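Local coordinates for CPI (Ascaris lumbricoides, PDB 4IT7), which probably inhibits cysteine-type endopeptidases, acting as a cystatin-type protease inhibitor, at residues Q28-A33 against I105-C110. Numbering follows the deposited sequence.
Sequences QRINAA and ITIKEC
The guanidinium of Arg29 carries the CD1 methyl of Ile105 over the centre of one face, 3.9 Å above its plane, so the methyl lies over the face of the cation and not at its edge. The nearest single atom is NH2, 3.9 Å from Ile105 CD1. A bend at chi2 (75°) and a nearly eclipsed chi3 (11°) turn the arginine chain back along its helix, which lets NH1 make a weak hydrogen bond to the carbonyl of Lys25 while the aliphatic part stays over the strand: Arg29 CG lies 4.1 Å from Ile105 CG2. The two side chains cross at about a right angle. A second patch, purely apolar, centres on Ile107, whose CD1 is 3.6 Å from Ile30 CG1 and also reaches Arg29 CB at 4.1 Å. This methyl therefore sits against two consecutive helix residues. No hydrogen bond links the segments, and the modest 255 Å² of buried surface agrees with contact through three isoleucines and one arginine. The axes of segments 28-33 and 105-110 approach to 9.1 Å and cross at -70°; the C-terminal end of helix 17-33 thus lies across strand 102-112, at one edge of the antiparallel sheet, the helix-on-sheet layout of the cystatin fold. Ile105 and Ile107 also touch Val92 on neighbouring strand 88-97; farther along, Lys108 and Glu109 form a classic beta bulge opposite Thr91, and Cys110 is disulfide-bonded to Cys90.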
loop_
_atom_site.group_PDB
_atom_site.type_symbol
_atom_site.label_atom_id
_atom_site.label_comp_id
_atom_site.label_asym_id
_atom_site.label_seq_id
_atom_site.Cartn_x
_atom_site.Cartn_y
_atom_site.Cartn_z
ATOM N N GLN A 28 1.155 -3.324 4.992
ATOM C CA GLN A 28 0.900 -3.788 6.338
ATOM C C GLN A 28 -0.498 -3.403 6.787
ATOM O O GLN A 28 -1.211 -4.181 7.401
ATOM C CB GLN A 28 1.895 -3.169 7.254
ATOM C CG GLN A 28 3.269 -3.780 7.211
ATOM C CD GLN A 28 4.095 -3.214 8.348
ATOM O OE1 GLN A 28 4.063 -2.015 8.600
ATOM N NE2 GLN A 28 4.792 -4.081 9.079
ATOM N N ARG A 29 -0.921 -2.210 6.436
ATOM C CA ARG A 29 -2.271 -1.798 6.739
ATOM C C ARG A 29 -3.328 -2.622 5.978
ATOM O O ARG A 29 -4.334 -3.015 6.525
ATOM C CB ARG A 29 -2.397 -0.308 6.400
ATOM C CG ARG A 29 -2.865 0.600 7.513
ATOM C CD ARG A 29 -1.822 0.906 8.595
ATOM N NE ARG A 29 -0.438 0.504 8.298
ATOM C CZ ARG A 29 0.652 1.061 8.850
ATOM N NH1 ARG A 29 1.878 0.611 8.545
ATOM N NH2 ARG A 29 0.523 2.073 9.717
ATOM N N ILE A 30 -3.132 -2.869 4.689
ATOM C CA ILE A 30 -4.083 -3.692 3.937
ATOM C C ILE A 30 -4.175 -5.063 4.602
ATOM O O ILE A 30 -5.245 -5.511 4.904
ATOM C CB ILE A 30 -3.633 -3.850 2.451
ATOM C CG1 ILE A 30 -3.650 -2.484 1.744
ATOM C CG2 ILE A 30 -4.470 -4.917 1.730
ATOM C CD1 ILE A 30 -2.875 -2.438 0.428
ATOM N N ASN A 31 -3.053 -5.658 4.924
ATOM C CA ASN A 31 -3.055 -6.988 5.493
ATOM C C ASN A 31 -3.707 -7.053 6.881
ATOM O O ASN A 31 -4.464 -8.006 7.161
ATOM C CB ASN A 31 -1.606 -7.566 5.510
ATOM C CG ASN A 31 -1.225 -8.224 4.159
ATOM O OD1 ASN A 31 -2.091 -8.715 3.414
ATOM N ND2 ASN A 31 0.051 -8.220 3.846
ATOM N N ALA A 32 -3.432 -6.036 7.726
ATOM C CA ALA A 32 -3.998 -5.911 9.112
ATOM C C ALA A 32 -5.519 -5.803 9.136
ATOM O O ALA A 32 -6.198 -6.420 9.980
ATOM C CB ALA A 32 -3.351 -4.753 9.865
ATOM N N ALA A 33 -6.056 -5.068 8.168
ATOM C CA ALA A 33 -7.487 -4.807 8.060
ATOM C C ALA A 33 -8.299 -5.806 7.178
ATOM O O ALA A 33 -9.533 -5.892 7.297
ATOM C CB ALA A 33 -7.672 -3.416 7.517
ATOM N N ILE A 105 -2.692 6.597 7.343
ATOM C CA ILE A 105 -2.822 5.785 6.107
ATOM C C ILE A 105 -4.269 5.278 5.936
ATOM O O ILE A 105 -4.752 4.528 6.767
ATOM C CB ILE A 105 -1.815 4.619 6.112
ATOM C CG1 ILE A 105 -0.413 5.171 6.036
ATOM C CG2 ILE A 105 -2.034 3.693 4.915
ATOM C CD1 ILE A 105 0.651 4.168 6.408
ATOM N N THR A 106 -4.934 5.708 4.869
ATOM C CA THR A 106 -6.306 5.321 4.544
ATOM C C THR A 106 -6.317 4.388 3.336
ATOM O O THR A 106 -5.873 4.777 2.255
ATOM C CB THR A 106 -7.116 6.563 4.176
ATOM O OG1 THR A 106 -7.156 7.436 5.311
ATOM C CG2 THR A 106 -8.506 6.210 3.762
ATOM N N ILE A 107 -6.803 3.158 3.500
ATOM C CA ILE A 107 -7.057 2.299 2.321
ATOM C C ILE A 107 -8.377 2.702 1.762
ATOM O O ILE A 107 -9.380 2.502 2.418
ATOM C CB ILE A 107 -7.154 0.799 2.628
ATOM C CG1 ILE A 107 -6.059 0.336 3.603
ATOM C CG2 ILE A 107 -7.190 0.002 1.305
ATOM C CD1 ILE A 107 -4.641 0.625 3.154
ATOM N N LYS A 108 -8.377 3.224 0.545
ATOM C CA LYS A 108 -9.519 3.894 -0.033
ATOM C C LYS A 108 -10.488 2.917 -0.709
ATOM O O LYS A 108 -11.724 3.063 -0.643
ATOM C CB LYS A 108 -8.993 4.933 -1.026
ATOM C CG LYS A 108 -9.684 6.289 -0.972
ATOM C CD LYS A 108 -9.268 7.089 0.246
ATOM C CE LYS A 108 -10.253 8.229 0.499
ATOM N NZ LYS A 108 -11.580 7.801 1.065
ATOM N N GLU A 109 -9.919 1.914 -1.364
ATOM C CA GLU A 109 -10.674 0.861 -2.038
ATOM C C GLU A 109 -9.637 -0.109 -2.538
ATOM O O GLU A 109 -8.567 0.329 -2.937
ATOM C CB GLU A 109 -11.440 1.413 -3.241
ATOM C CG GLU A 109 -10.647 1.307 -4.533
ATOM C CD GLU A 109 -11.378 1.845 -5.735
ATOM O OE1 GLU A 109 -12.404 2.543 -5.565
ATOM O OE2 GLU A 109 -10.925 1.546 -6.860
ATOM N N CYS A 110 -9.940 -1.405 -2.467
ATOM C CA CYS A 110 -9.301 -2.467 -3.293
ATOM C C CYS A 110 -10.320 -3.130 -4.256
ATOM O O CYS A 110 -11.497 -3.281 -3.932
ATOM C CB CYS A 110 -8.673 -3.573 -2.440
ATOM S SG CYS A 110 -7.304 -3.136 -1.324
#